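Putrescine aminotransferase (Halomonas elongata DSM 2581, PDB 6GWI) probably catalyses the pyridoxal-5'-phosphate-dependent transfer of amino groups from putrescine or similar amines to carbonyl acceptors, as a class-III aminotransferase. Local coordinates at residues 141-146 with 216-221; 277-282 with 300-305; 290-295 with 323-328. One frame throughout, in Å; residues are numbered along the deposited sequence.

Interaction 1: 141-146 with 216-221; sequences QWIIGR and KVAAFI
A parallel strand pair interrupted by a beta bulge joins W142, I143 and I144 to V217, A219 and F220 in the large sheet of the cofactor-binding domain. The bulge centres on W142 O, which lies 2.7 Å from A218 N and 3.3 Å from A219 N and accepts from both in its carbonyl plane. K216 O is also shared: W142 N approaches in plane at 2.9 Å, whereas Q141 N comes from above that plane. Regular pairing resumes as I144 N reaches A219 O at 2.9 Å, nearly straight at 171°, and I144 O accepts from I221 N. A water links R146 N to I221 O. On the face carrying I144, F220 has CG anti to its own backbone N (chi1 170°), which brings CD1 to 3.2 Å from I144 O and 4.1 Å from I144 CG2, while R146 CG meets the ring edge. An alanine at F220 would probably open a gap beside I144 and R146. On the other face I143 CD1 rests on A219 CB at 3.9 Å. Helix 194-212 covers the I144 and F220 side through L205, helix 117-134 covers I143 and A218, and strands 177-180 and 252-255 flank the pair.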
loop_
_atom_site.group_PDB
_atom_site.type_symbol
_atom_site.label_atom_id
_atom_site.label_comp_id
_atom_site.label_asym_id
_atom_site.label_seq_id
_atom_site.Cartn_x
_atom_site.Cartn_y
_atom_site.Cartn_z
ATOM N N GLN B 141 -0.584 22.716 -10.274
ATOM C CA GLN B 141 -0.885 21.295 -10.198
ATOM C C GLN B 141 0.248 20.401 -10.684
ATOM O O GLN B 141 0.345 19.239 -10.274
ATOM C CB GLN B 141 -2.115 20.968 -11.051
ATOM C CG GLN B 141 -3.348 21.769 -10.757
ATOM C CD GLN B 141 -4.453 21.471 -11.750
ATOM O OE1 GLN B 141 -5.441 20.821 -11.417
ATOM N NE2 GLN B 141 -4.283 21.934 -12.985
ATOM N N TRP B 142 1.098 20.918 -11.568
ATOM C CA TRP B 142 2.071 20.070 -12.244
ATOM C C TRP B 142 3.170 19.613 -11.294
ATOM O O TRP B 142 3.676 20.388 -10.478
ATOM C CB TRP B 142 2.689 20.809 -13.432
ATOM C CG TRP B 142 1.830 20.794 -14.659
ATOM C CD1 TRP B 142 0.817 21.658 -14.959
ATOM C CD2 TRP B 142 1.908 19.872 -15.756
ATOM N NE1 TRP B 142 0.260 21.333 -16.172
ATOM C CE2 TRP B 142 0.911 20.240 -16.682
ATOM C CE3 TRP B 142 2.723 18.774 -16.047
ATOM C CZ2 TRP B 142 0.707 19.549 -17.874
ATOM C CZ3 TRP B 142 2.519 18.090 -17.233
ATOM C CH2 TRP B 142 1.519 18.480 -18.130
ATOM N N ILE B 143 3.531 18.338 -11.404
ATOM C CA ILE B 143 4.646 17.754 -10.669
ATOM C C ILE B 143 5.746 17.459 -11.677
ATOM O O ILE B 143 5.490 16.827 -12.709
ATOM C CB ILE B 143 4.246 16.464 -9.934
ATOM C CG1 ILE B 143 2.933 16.642 -9.171
ATOM C CG2 ILE B 143 5.369 16.010 -8.994
ATOM C CD1 ILE B 143 3.015 17.556 -7.999
ATOM N N ILE B 144 6.956 17.915 -11.391
ATOM C CA ILE B 144 8.110 17.624 -12.232
ATOM C C ILE B 144 8.926 16.531 -11.553
ATOM O O ILE B 144 9.471 16.735 -10.464
ATOM C CB ILE B 144 8.964 18.866 -12.494
ATOM C CG1 ILE B 144 8.135 19.945 -13.190
ATOM C CG2 ILE B 144 10.175 18.495 -13.329
ATOM C CD1 ILE B 144 8.789 21.303 -13.193
ATOM N N GLY B 145 8.995 15.364 -12.195
ATOM C CA GLY B 145 9.937 14.332 -11.840
ATOM C C GLY B 145 11.059 14.228 -12.856
ATOM O O GLY B 145 11.248 15.093 -13.713
ATOM N N ARG B 146 11.804 13.133 -12.757
ATOM C CA ARG B 146 12.930 12.899 -13.644
ATOM C C ARG B 146 12.767 11.574 -14.371
ATOM O O ARG B 146 12.190 10.617 -13.844
ATOM C CB ARG B 146 14.258 12.907 -12.875
ATOM C CG ARG B 146 14.520 14.222 -12.150
ATOM C CD ARG B 146 15.858 14.238 -11.423
ATOM N NE ARG B 146 15.989 13.138 -10.473
ATOM C CZ ARG B 146 16.983 13.018 -9.597
ATOM N NH1 ARG B 146 17.933 13.941 -9.533
ATOM N NH2 ARG B 146 17.019 11.978 -8.776
ATOM N N LYS B 216 1.794 27.284 -12.843
ATOM C CA LYS B 216 1.141 25.995 -13.023
ATOM C C LYS B 216 1.901 24.839 -12.379
ATOM O O LYS B 216 1.425 23.701 -12.432
ATOM C CB LYS B 216 0.942 25.713 -14.518
ATOM C CG LYS B 216 -0.019 26.674 -15.208
ATOM C CD LYS B 216 -0.161 26.350 -16.687
ATOM C CE LYS B 216 -1.151 27.286 -17.368
ATOM N NZ LYS B 216 -1.276 26.988 -18.823
ATOM N N VAL B 217 3.074 25.092 -11.796
ATOM C CA VAL B 217 3.921 24.040 -11.239
ATOM C C VAL B 217 3.711 23.972 -9.732
ATOM O O VAL B 217 3.794 24.991 -9.035
ATOM C CB VAL B 217 5.404 24.275 -11.578
ATOM C CG1 VAL B 217 6.287 23.232 -10.896
ATOM C CG2 VAL B 217 5.617 24.235 -13.090
ATOM N N ALA B 218 3.442 22.765 -9.234
ATOM C CA ALA B 218 3.195 22.520 -7.820
ATOM C C ALA B 218 4.421 22.006 -7.078
ATOM O O ALA B 218 4.633 22.377 -5.919
ATOM C CB ALA B 218 2.051 21.512 -7.654
ATOM N N ALA B 219 5.243 21.169 -7.708
ATOM C CA ALA B 219 6.310 20.517 -6.962
ATOM C C ALA B 219 7.328 19.887 -7.898
ATOM O O ALA B 219 7.028 19.550 -9.047
ATOM C CB ALA B 219 5.747 19.442 -6.019
ATOM N N PHE B 220 8.539 19.730 -7.370
ATOM C CA PHE B 220 9.604 18.931 -7.964
ATOM C C PHE B 220 9.863 17.741 -7.049
ATOM O O PHE B 220 10.024 17.913 -5.836
ATOM C CB PHE B 220 10.868 19.775 -8.148
ATOM C CG PHE B 220 12.092 18.987 -8.541
ATOM C CD1 PHE B 220 12.148 18.297 -9.741
ATOM C CD2 PHE B 220 13.203 18.969 -7.715
ATOM C CE1 PHE B 220 13.285 17.588 -10.098
ATOM C CE2 PHE B 220 14.339 18.265 -8.066
ATOM C CZ PHE B 220 14.380 17.575 -9.259
ATOM N N ILE B 221 9.861 16.539 -7.618
ATOM C CA ILE B 221 10.057 15.310 -6.856
ATOM C C ILE B 221 11.306 14.615 -7.378
ATOM O O ILE B 221 11.493 14.496 -8.595
ATOM C CB ILE B 221 8.823 14.388 -6.942
ATOM C CG1 ILE B 221 8.981 13.191 -5.998
ATOM C CG2 ILE B 221 8.604 13.909 -8.375
ATOM C CD1 ILE B 221 7.760 12.249 -5.955
HETATM O O HOH W 1 12.001 12.204 -9.876
#

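Interaction 2: 277-282 with 300-305; sequences EPDLMP and GDRVAE
V303 turns CG1 anti to its backbone N (chi1 172°) and CG2 anti to its carbonyl carbon, and this fork directs one methyl to L280 and the other to D279. L280, with CG beside its own backbone N (chi1 -55°), carries CD2 toward the helix, where it meets V303 CG1 at 4.0 Å. The two side chains cross at about a right angle, so the touch is branch on branch and not a long sliding overlap. V303 CG2 lies 4.2 Å from D279 CB, a lighter contact against the root of the acid.

The polar link is a single backbone bond. G300 N donates to D279 O at 2.7 Å, short but bent, with 152° at the hydrogen and the donor tilted out of the carbonyl plane. A beta carbon on G300 would point at segment 277-282 and probably press on D279 O, which is consistent with the close approach of the backbones. The carboxylate of D279 looks elsewhere: OD2 accepts from L253 N of strand 252-255. Its OD1 stands 5.2 Å from R302 NE, without contact, although the opposite charges may attract weakly.

G300 is also the N-cap of helix 301-311, and its O accepts from A304 N at 2.9 Å in the first turn. One glycine thus donates to D279 and accepts from the helix it opens. V299, just before it, and V297 pack on L280 from strand 295-300, and V303 also touches L252. The arrangement is a strand-to-helix junction at the strand ends, inside the large sheet of a fold-type-I aminotransferase, where strand 295-300 runs antiparallel to strand 280-283 before the chain turns into helix 301-311.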
loop_
_atom_site.group_PDB
_atom_site.type_symbol
_atom_site.label_atom_id
_atom_site.label_comp_id
_atom_site.label_asym_id
_atom_site.label_seq_id
_atom_site.Cartn_x
_atom_site.Cartn_y
_atom_site.Cartn_z
ATOM N N GLU B 277 16.193 20.919 2.136
ATOM C CA GLU B 277 15.080 21.089 3.065
ATOM C C GLU B 277 13.797 20.790 2.297
ATOM O O GLU B 277 13.138 21.708 1.781
ATOM C CB GLU B 277 15.015 22.480 3.689
ATOM C CG GLU B 277 14.050 22.519 4.878
ATOM C CD GLU B 277 13.485 23.894 5.142
ATOM O OE1 GLU B 277 14.087 24.877 4.668
ATOM O OE2 GLU B 277 12.440 23.992 5.818
ATOM N N PRO B 278 13.434 19.521 2.161
ATOM C CA PRO B 278 12.206 19.188 1.440
ATOM C C PRO B 278 10.974 19.588 2.235
ATOM O O PRO B 278 11.002 19.763 3.457
ATOM C CB PRO B 278 12.295 17.668 1.264
ATOM C CG PRO B 278 13.183 17.211 2.364
ATOM C CD PRO B 278 14.180 18.315 2.568
ATOM N N ASP B 279 9.888 19.791 1.505
ATOM C CA ASP B 279 8.595 20.031 2.124
ATOM C C ASP B 279 7.902 18.727 2.476
ATOM O O ASP B 279 7.116 18.684 3.429
ATOM C CB ASP B 279 7.731 20.878 1.189
ATOM C CG ASP B 279 8.329 22.251 0.944
ATOM O OD1 ASP B 279 8.279 23.090 1.866
ATOM O OD2 ASP B 279 8.885 22.473 -0.155
ATOM N N LEU B 280 8.199 17.661 1.740
ATOM C CA LEU B 280 7.636 16.345 1.999
ATOM C C LEU B 280 8.700 15.295 1.730
ATOM O O LEU B 280 9.540 15.447 0.845
ATOM C CB LEU B 280 6.404 16.087 1.127
ATOM C CG LEU B 280 5.275 17.118 1.208
ATOM C CD1 LEU B 280 4.339 16.971 0.023
ATOM C CD2 LEU B 280 4.505 16.974 2.512
ATOM N N MET B 281 8.655 14.205 2.511
ATOM C CA MET B 281 9.603 13.109 2.367
ATOM C C MET B 281 8.869 11.784 2.547
ATOM O O MET B 281 8.531 11.404 3.679
ATOM C CB MET B 281 10.754 13.214 3.369
ATOM C CG MET B 281 11.705 14.389 3.150
ATOM S SD MET B 281 13.175 14.325 4.208
ATOM C CE MET B 281 12.421 14.186 5.823
ATOM N N PRO B 282 8.587 11.068 1.460
ATOM C CA PRO B 282 8.077 9.701 1.610
ATOM C C PRO B 282 9.174 8.761 2.081
ATOM O O PRO B 282 10.358 8.939 1.779
ATOM C CB PRO B 282 7.579 9.339 0.204
ATOM C CG PRO B 282 8.295 10.257 -0.721
ATOM C CD PRO B 282 8.610 11.511 0.052
ATOM N N GLY B 300 6.591 18.664 6.083
ATOM C CA GLY B 300 7.185 19.893 6.554
ATOM C C GLY B 300 6.149 20.860 7.092
ATOM O O GLY B 300 4.959 20.787 6.782
ATOM N N ASP B 301 6.635 21.804 7.904
ATOM C CA ASP B 301 5.745 22.736 8.586
ATOM C C ASP B 301 4.903 23.541 7.604
ATOM O O ASP B 301 3.744 23.861 7.892
ATOM C CB ASP B 301 6.555 23.689 9.470
ATOM C CG ASP B 301 7.094 23.024 10.718
ATOM O OD1 ASP B 301 6.529 21.994 11.142
ATOM O OD2 ASP B 301 8.074 23.546 11.289
ATOM N N ARG B 302 5.477 23.916 6.460
ATOM C CA ARG B 302 4.739 24.743 5.508
ATOM C C ARG B 302 3.506 24.017 4.982
ATOM O O ARG B 302 2.412 24.592 4.934
ATOM C CB ARG B 302 5.656 25.216 4.380
ATOM C CG ARG B 302 4.918 26.006 3.314
ATOM C CD ARG B 302 5.853 26.814 2.427
ATOM N NE ARG B 302 6.540 27.826 3.235
ATOM C CZ ARG B 302 7.501 28.633 2.798
ATOM N NH1 ARG B 302 7.911 28.574 1.539
ATOM N NH2 ARG B 302 8.048 29.510 3.626
ATOM N N VAL B 303 3.660 22.763 4.550
ATOM C CA VAL B 303 2.499 22.019 4.068
ATOM C C VAL B 303 1.583 21.657 5.233
ATOM O O VAL B 303 0.354 21.758 5.131
ATOM C CB VAL B 303 2.940 20.770 3.283
ATOM C CG1 VAL B 303 1.735 19.879 2.951
ATOM C CG2 VAL B 303 3.669 21.181 2.013
ATOM N N ALA B 304 2.163 21.230 6.356
ATOM C CA ALA B 304 1.352 20.800 7.490
ATOM C C ALA B 304 0.447 21.922 7.987
ATOM O O ALA B 304 -0.728 21.692 8.298
ATOM C CB ALA B 304 2.262 20.307 8.616
ATOM N N GLU B 305 0.974 23.145 8.072
ATOM C CA GLU B 305 0.202 24.237 8.656
ATOM C C GLU B 305 -0.995 24.604 7.787
ATOM O O GLU B 305 -2.071 24.922 8.307
ATOM C CB GLU B 305 1.100 25.453 8.873
ATOM C CG GLU B 305 1.954 25.359 10.128
ATOM C CD GLU B 305 1.132 25.319 11.403
ATOM O OE1 GLU B 305 0.238 26.177 11.567
ATOM O OE2 GLU B 305 1.376 24.422 12.238
#

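Interaction 3: 290-295 with 323-328; sequences GYLPIG and HPTCAA
L292, P293 and I294 lie against the first turn of helix 324-339, a helix N-terminus set beside a loop of the cofactor domain, at the subunit interface and close to the cofactor site, the P293 side chain being about 8 Å from a bound pyridoxal-5'-phosphate. C326 is the centre of the tight part. Its SG is turned beside its own backbone N (chi1 -58°), meets L292 CB at 3.8 Å and lies 3.1 Å from P293 O, the two about a right angle apart around the sulphur. L292 reaches around one flank and sets CD1 3.6 Å from T325 CG2, the two side chains crossing obliquely. On the other flank I294 places CB 4.0 Å from C326 CB. Its CG1 is anti to the backbone N, and this extended branch carries CD1 over the backbone to 3.8 Å from A327 CA.

The ring of P293 is held more loosely than its carbonyl: CD is 4.2 Å from C326 SG. Y291 does not touch segment 323-328; it packs on V329 further along the helix, and its OH is bonded to G62 O and R65 N. This looser part is nevertheless not a solvent face, since every residue that touches across the contact is buried. The second subunit adds cover: its C326 packs on P293, and its P293 on C326.

H323, the N-cap, caps the helix weakly through its side chain. Its ring uses both nitrogens: NE2 is hydrogen-bonded to G290 O of the second subunit, so the same imidazole that caps one helix ties the loop of the partner chain. T325 OG1, for its part, bonds to P80 O. H323 ND1 accepts two weak bonds, from T325 N, bent at 131°, and from C326 N, straighter at 165° but stretched to 3.4 Å.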
loop_
_atom_site.group_PDB
_atom_site.type_symbol
_atom_site.label_atom_id
_atom_site.label_comp_id
_atom_site.label_asym_id
_atom_site.label_seq_id
_atom_site.Cartn_x
_atom_site.Cartn_y
_atom_site.Cartn_z
ATOM N N GLY B 290 12.531 -3.700 6.869
ATOM C CA GLY B 290 11.703 -4.611 6.111
ATOM C C GLY B 290 11.009 -5.690 6.913
ATOM O O GLY B 290 10.293 -6.505 6.322
ATOM N N TYR B 291 11.194 -5.735 8.234
ATOM C CA TYR B 291 10.614 -6.822 9.017
ATOM C C TYR B 291 9.090 -6.810 8.978
ATOM O O TYR B 291 8.465 -7.873 9.050
ATOM C CB TYR B 291 11.106 -6.749 10.460
ATOM C CG TYR B 291 12.428 -7.448 10.689
ATOM C CD1 TYR B 291 13.556 -7.109 9.953
ATOM C CD2 TYR B 291 12.546 -8.449 11.644
ATOM C CE1 TYR B 291 14.763 -7.745 10.164
ATOM C CE2 TYR B 291 13.747 -9.092 11.861
ATOM C CZ TYR B 291 14.853 -8.735 11.120
ATOM O OH TYR B 291 16.054 -9.371 11.335
ATOM N N LEU B 292 8.474 -5.637 8.873
ATOM C CA LEU B 292 7.030 -5.558 8.681
ATOM C C LEU B 292 6.736 -4.363 7.790
ATOM O O LEU B 292 7.497 -3.387 7.798
ATOM C CB LEU B 292 6.275 -5.436 10.013
ATOM C CG LEU B 292 6.211 -6.693 10.893
ATOM C CD1 LEU B 292 5.440 -6.393 12.169
ATOM C CD2 LEU B 292 5.581 -7.882 10.162
ATOM N N PRO B 293 5.658 -4.407 7.002
ATOM C CA PRO B 293 5.394 -3.307 6.063
ATOM C C PRO B 293 4.910 -2.062 6.787
ATOM O O PRO B 293 3.968 -2.109 7.582
ATOM C CB PRO B 293 4.307 -3.864 5.132
ATOM C CG PRO B 293 4.180 -5.298 5.445
ATOM C CD PRO B 293 4.688 -5.503 6.844
ATOM N N ILE B 294 5.558 -0.942 6.491
ATOM C CA ILE B 294 5.116 0.352 6.989
ATOM C C ILE B 294 5.834 1.429 6.193
ATOM O O ILE B 294 7.005 1.273 5.825
ATOM C CB ILE B 294 5.374 0.500 8.500
ATOM C CG1 ILE B 294 4.950 1.894 8.973
ATOM C CG2 ILE B 294 6.846 0.239 8.838
ATOM C CD1 ILE B 294 4.832 2.021 10.479
ATOM N N GLY B 295 5.125 2.508 5.891
ATOM C CA GLY B 295 5.723 3.654 5.245
ATOM C C GLY B 295 5.077 4.914 5.771
ATOM O O GLY B 295 4.296 4.853 6.725
ATOM N N HIS B 323 -0.346 0.929 11.480
ATOM C CA HIS B 323 -0.555 -0.401 12.045
ATOM C C HIS B 323 0.287 -0.603 13.297
ATOM O O HIS B 323 1.520 -0.540 13.225
ATOM C CB HIS B 323 -0.214 -1.481 11.018
ATOM C CG HIS B 323 -0.653 -2.850 11.423
ATOM N ND1 HIS B 323 -0.015 -3.575 12.408
ATOM C CD2 HIS B 323 -1.679 -3.622 10.994
ATOM C CE1 HIS B 323 -0.625 -4.737 12.560
ATOM N NE2 HIS B 323 -1.637 -4.791 11.714
ATOM N N PRO B 324 -0.328 -0.852 14.458
ATOM C CA PRO B 324 0.447 -0.787 15.709
ATOM C C PRO B 324 1.570 -1.806 15.793
ATOM O O PRO B 324 2.621 -1.502 16.370
ATOM C CB PRO B 324 -0.616 -1.022 16.792
ATOM C CG PRO B 324 -1.722 -1.747 16.092
ATOM C CD PRO B 324 -1.737 -1.218 14.696
ATOM N N THR B 325 1.399 -3.004 15.229
ATOM C CA THR B 325 2.487 -3.979 15.263
ATOM C C THR B 325 3.627 -3.559 14.343
ATOM O O THR B 325 4.803 -3.669 14.711
ATOM C CB THR B 325 1.967 -5.367 14.890
ATOM O OG1 THR B 325 0.955 -5.763 15.825
ATOM C CG2 THR B 325 3.096 -6.396 14.914
ATOM N N CYS B 326 3.303 -3.081 13.139
ATOM C CA CYS B 326 4.341 -2.588 12.240
ATOM C C CYS B 326 5.044 -1.369 12.826
ATOM O O CYS B 326 6.268 -1.232 12.709
ATOM C CB CYS B 326 3.734 -2.250 10.881
ATOM S SG CYS B 326 2.887 -3.639 10.088
ATOM N N ALA B 327 4.282 -0.465 13.451
ATOM C CA ALA B 327 4.876 0.713 14.074
ATOM C C ALA B 327 5.780 0.329 15.239
ATOM O O ALA B 327 6.839 0.937 15.437
ATOM C CB ALA B 327 3.781 1.669 14.550
ATOM N N ALA B 328 5.356 -0.643 16.050
ATOM C CA ALA B 328 6.194 -1.122 17.144
ATOM C C ALA B 328 7.534 -1.641 16.631
ATOM O O ALA B 328 8.581 -1.396 17.242
ATOM C CB ALA B 328 5.458 -2.218 17.917
#

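In the fold
The three contacts illustrate how chemistry follows place in one fold. Interaction 1 lies within the sheet and is mainly backbone hydrogen bonding, with the largest buried area of the three. Interaction 2 sits where strands of that sheet end, and there a single backbone bond and a few methyls join a strand end to a helix start, and R302 is exposed. Interaction 3 has no sheet pairing: it is fully buried packing of a loop on a helix, completed by the second subunit. Interactions 1 and 2 both meet helix 117-134 and strand 252-255, whereas interactions 2 and 3 alternate along the chain, strand 295-300 running between them. Both 2 and 3 involve an N-cap, glycine in one and histidine in the other.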